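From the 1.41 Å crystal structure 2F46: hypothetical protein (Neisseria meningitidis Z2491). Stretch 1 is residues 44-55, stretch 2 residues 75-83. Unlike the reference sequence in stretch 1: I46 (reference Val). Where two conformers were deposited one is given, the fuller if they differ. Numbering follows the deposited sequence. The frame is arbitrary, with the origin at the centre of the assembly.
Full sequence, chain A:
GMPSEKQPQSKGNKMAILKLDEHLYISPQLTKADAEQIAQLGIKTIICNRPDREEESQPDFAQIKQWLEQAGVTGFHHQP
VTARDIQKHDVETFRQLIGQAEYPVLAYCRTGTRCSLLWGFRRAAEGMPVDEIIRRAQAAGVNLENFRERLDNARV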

# COMPACT_ATOMS: atom_id res chain seq x y z
N LYS A 44 -9.82 -6.17 6.26
CA LYS A 44 -11.15 -5.58 6.07
C LYS A 44 -11.18 -4.50 5.00
O LYS A 44 -12.25 -4.18 4.51
CB LYS A 44 -11.64 -5.03 7.39
CG LYS A 44 -11.97 -6.12 8.42
CD LYS A 44 -13.12 -6.98 7.93
CE LYS A 44 -13.62 -7.98 8.92
NZ LYS A 44 -14.58 -8.85 8.15
N THR A 45 -10.04 -3.92 4.66
CA THR A 45 -9.98 -2.85 3.66
C THR A 45 -8.80 -3.07 2.73
O THR A 45 -7.70 -3.40 3.18
CB THR A 45 -9.79 -1.49 4.32
OG1 THR A 45 -10.80 -1.32 5.32
CG2 THR A 45 -9.84 -0.34 3.31
N ILE A 46 -9.04 -2.93 1.42
CA ILE A 46 -8.05 -3.04 0.36
C ILE A 46 -7.90 -1.68 -0.29
O ILE A 46 -8.90 -1.08 -0.71
CB ILE A 46 -8.48 -4.05 -0.73
CG1 ILE A 46 -8.34 -5.48 -0.20
CG2 ILE A 46 -7.72 -3.85 -2.06
CD1 ILE A 46 -6.94 -6.03 -0.19
N ILE A 47 -6.66 -1.22 -0.39
CA ILE A 47 -6.29 -0.03 -1.15
C ILE A 47 -5.35 -0.46 -2.29
O ILE A 47 -4.31 -1.12 -2.06
CB ILE A 47 -5.56 1.05 -0.34
CG1 ILE A 47 -6.45 1.51 0.82
CG2 ILE A 47 -5.23 2.25 -1.21
CD1 ILE A 47 -5.78 2.42 1.85
N CYS A 48 -5.71 -0.16 -3.53
CA CYS A 48 -4.88 -0.40 -4.68
C CYS A 48 -4.28 0.87 -5.15
O CYS A 48 -5.02 1.81 -5.51
CB CYS A 48 -5.69 -0.99 -5.81
SG CYS A 48 -4.84 -1.16 -7.36
N ASN A 49 -2.96 0.90 -5.15
CA ASN A 49 -2.22 2.11 -5.56
C ASN A 49 -1.63 2.07 -6.96
O ASN A 49 -0.74 2.83 -7.28
CB ASN A 49 -1.14 2.51 -4.52
CG ASN A 49 -1.72 2.94 -3.19
OD1 ASN A 49 -1.37 2.38 -2.13
ND2 ASN A 49 -2.57 3.99 -3.19
N ARG A 50 -2.14 1.12 -7.75
CA ARG A 50 -1.64 0.81 -9.09
C ARG A 50 -2.68 1.17 -10.12
O ARG A 50 -3.80 0.66 -10.04
CB ARG A 50 -1.30 -0.69 -9.23
CG ARG A 50 -0.46 -0.99 -10.42
CD ARG A 50 -0.14 -2.45 -10.50
NE ARG A 50 0.83 -2.64 -11.53
CZ ARG A 50 1.31 -3.81 -11.92
NH1 ARG A 50 0.87 -4.94 -11.39
NH2 ARG A 50 2.24 -3.84 -12.85
N PRO A 51 -2.33 2.00 -11.11
CA PRO A 51 -3.24 2.13 -12.26
C PRO A 51 -3.49 0.77 -12.92
O PRO A 51 -2.60 -0.05 -13.00
CB PRO A 51 -2.47 3.05 -13.21
CG PRO A 51 -1.44 3.74 -12.34
CD PRO A 51 -1.06 2.73 -11.32
N ASP A 52 -4.70 0.57 -13.44
CA ASP A 52 -4.98 -0.62 -14.23
C ASP A 52 -4.15 -0.56 -15.51
O ASP A 52 -3.84 0.55 -15.99
CB ASP A 52 -6.47 -0.71 -14.61
CG ASP A 52 -7.40 -1.05 -13.45
OD1 ASP A 52 -6.95 -1.65 -12.45
OD2 ASP A 52 -8.61 -0.73 -13.57
N ARG A 53 -3.80 -1.74 -16.03
CA ARG A 53 -3.21 -1.93 -17.37
C ARG A 53 -1.77 -1.48 -17.44
O ARG A 53 -1.27 -1.13 -18.52
CB ARG A 53 -4.06 -1.27 -18.46
CG ARG A 53 -5.52 -1.63 -18.40
CD ARG A 53 -5.72 -3.11 -18.56
NE ARG A 53 -7.13 -3.43 -18.33
CZ ARG A 53 -8.08 -3.37 -19.26
NH1 ARG A 53 -7.80 -3.05 -20.53
NH2 ARG A 53 -9.34 -3.63 -18.91
N GLU A 54 -1.06 -1.55 -16.32
CA GLU A 54 0.39 -1.39 -16.35
C GLU A 54 1.06 -2.58 -17.03
O GLU A 54 2.06 -2.39 -17.70
CB GLU A 54 0.99 -1.16 -14.94
CG GLU A 54 0.77 0.24 -14.44
CD GLU A 54 1.61 0.61 -13.20
OE1 GLU A 54 2.09 -0.32 -12.51
OE2 GLU A 54 1.76 1.86 -12.97
N GLU A 55 0.52 -3.78 -16.85
CA GLU A 55 1.00 -5.00 -17.52
C GLU A 55 -0.19 -5.78 -18.06
O GLU A 55 -1.28 -5.70 -17.50
CB GLU A 55 1.75 -5.91 -16.58
CG GLU A 55 2.91 -5.30 -15.91
CD GLU A 55 3.59 -6.28 -14.98
OE1 GLU A 55 4.34 -7.15 -15.46
OE2 GLU A 55 3.36 -6.21 -13.76
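Stretch 2 (75-83) GFHHQPVTA

Stretch 2 lies beside stretch 1 as a neighbouring parallel strand, and the polar contacts that hold it there are mostly backbone hydrogen bonds. Residues 75-78 and 45-48 are extended, their N-to-C directions differ by 8°, and their axes approach to 4.6 Å. In a parallel pair, a residue of one strand bonds to two residues of the other, and that alternation is plain here. G75 N donates to K44 O at 3.0 Å, and G75 O accepts from I46 N at 2.9 Å. Two residues on, H77 N reaches I46 O at 2.8 Å, while H77 O accepts a hydrogen bond from C48 N at 2.9 Å. The ladder continues just past the strand, where Q79 N donates to C48 O at 2.7 Å.

Beyond this point both stretches are loop, yet the pairing persists. V81 N donates to N49 O at 3.2 Å. The N49 side chain leaves its CA sideways, but its amide turns in: ND2 of N49 donates to Q79 O at 3.0 Å and, through a weak bond bent to 133°, to Q79 OE1, also at 3.0 Å. An asparagine suits this place because its short side chain carries an NH2 group that can serve a backbone and a side-chain carbonyl together. H78 supplies the other side-chain bond, its NE2 donating to R50 O at 2.9 Å with an angle of 167°. The imidazole is long enough to carry a donor past the strand end, and R50 O meets the ring at its edge, where an N-H points.

Weaker CA-H...O contacts fill in between the amide bonds: T45 CA to G75 O at 3.2 Å, F76 CA to I46 O at 3.3 Å, and I47 CA to H77 O at 3.3 Å.

The bridges pair T45 with G75, I46 with F76, I47 with H77 and C48 with H78, with CA-CA separations of 4.4 to 4.9 Å. Side chains alternate between the two faces of the sheet. On one face lie T45, I47 and H77, with G75 in register but without a side chain. The H77 ring lies beside its neighbours, T45 CG2 approaching its edge at 3.8 Å from H77 CD2. Threonine and isoleucine are both beta-branched, a shape that favours the extended backbone.

The opposite face carries I46, F76, C48 and H78. I46 CB packs 3.8 Å from F76 CD2, although the end of the isoleucine leads away from stretch 2. C48 SG lies 3.7 Å from H78 CD2 and 4.3 Å from the ring centroid, an oblique sulfur-aromatic contact.

At the far end the packing passes to prolines: P51 CG sits 4.0 Å from P80 CB. Lacking an amide hydrogen, P80 cannot donate to stretch 1, and the next hydrogen bond falls to V81. Further out, E54 OE2 only grazes T82 CG2 at 4.4 Å. The contact buries 705 Å², both sides summed.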

# COMPACT_ATOMS: atom_id res chain seq x y z
N GLY A 75 -14.17 -2.99 2.55
CA GLY A 75 -13.88 -1.71 1.96
C GLY A 75 -12.84 -1.85 0.89
O GLY A 75 -11.88 -2.55 1.06
N PHE A 76 -13.03 -1.12 -0.21
CA PHE A 76 -12.15 -1.17 -1.38
C PHE A 76 -11.94 0.22 -1.93
O PHE A 76 -12.92 0.93 -2.18
CB PHE A 76 -12.77 -2.01 -2.48
CG PHE A 76 -12.90 -3.48 -2.13
CD1 PHE A 76 -14.05 -3.96 -1.50
CD2 PHE A 76 -11.90 -4.36 -2.45
CE1 PHE A 76 -14.14 -5.33 -1.17
CE2 PHE A 76 -12.01 -5.70 -2.12
CZ PHE A 76 -13.14 -6.15 -1.50
N HIS A 77 -10.70 0.60 -2.14
CA HIS A 77 -10.38 1.92 -2.66
C HIS A 77 -9.34 1.79 -3.75
O HIS A 77 -8.28 1.24 -3.52
CB HIS A 77 -9.84 2.84 -1.56
CG HIS A 77 -10.77 2.98 -0.41
ND1 HIS A 77 -11.95 3.68 -0.48
CD2 HIS A 77 -10.73 2.44 0.83
CE1 HIS A 77 -12.57 3.62 0.68
NE2 HIS A 77 -11.86 2.86 1.50
N HIS A 78 -9.61 2.35 -4.92
CA HIS A 78 -8.65 2.46 -5.99
C HIS A 78 -8.03 3.86 -6.02
O HIS A 78 -8.70 4.87 -6.32
CB HIS A 78 -9.28 2.14 -7.34
CG HIS A 78 -8.30 1.80 -8.40
ND1 HIS A 78 -8.67 1.56 -9.72
CD2 HIS A 78 -6.96 1.67 -8.37
CE1 HIS A 78 -7.60 1.30 -10.44
NE2 HIS A 78 -6.54 1.35 -9.64
N GLN A 79 -6.76 3.92 -5.59
CA GLN A 79 -6.06 5.17 -5.44
C GLN A 79 -4.80 5.07 -6.27
O GLN A 79 -3.67 5.01 -5.77
CB GLN A 79 -5.76 5.48 -3.96
CG GLN A 79 -5.11 6.88 -3.83
CD GLN A 79 -4.21 7.11 -2.63
OE1 GLN A 79 -4.01 6.22 -1.77
NE2 GLN A 79 -3.62 8.31 -2.59
N PRO A 80 -4.95 5.05 -7.59
CA PRO A 80 -3.80 4.84 -8.44
C PRO A 80 -2.81 6.03 -8.41
O PRO A 80 -3.22 7.20 -8.42
CB PRO A 80 -4.43 4.66 -9.82
CG PRO A 80 -5.62 5.48 -9.74
CD PRO A 80 -6.17 5.30 -8.39
N VAL A 81 -1.53 5.70 -8.33
CA VAL A 81 -0.44 6.65 -8.48
C VAL A 81 0.70 6.02 -9.25
O VAL A 81 0.76 4.79 -9.44
CB VAL A 81 0.08 7.15 -7.11
CG1 VAL A 81 -1.06 7.72 -6.25
CG2 VAL A 81 0.80 6.02 -6.36
N THR A 82 1.66 6.83 -9.68
CA THR A 82 2.98 6.35 -10.04
C THR A 82 4.00 6.90 -9.05
O THR A 82 3.80 7.99 -8.47
CB THR A 82 3.38 6.70 -11.48
OG1 THR A 82 3.53 8.10 -11.56
CG2 THR A 82 2.31 6.22 -12.47
N ALA A 83 5.05 6.13 -8.76
CA ALA A 83 6.02 6.58 -7.76
C ALA A 83 6.56 7.95 -8.09
O ALA A 83 6.71 8.83 -7.22
CB ALA A 83 7.12 5.56 -7.60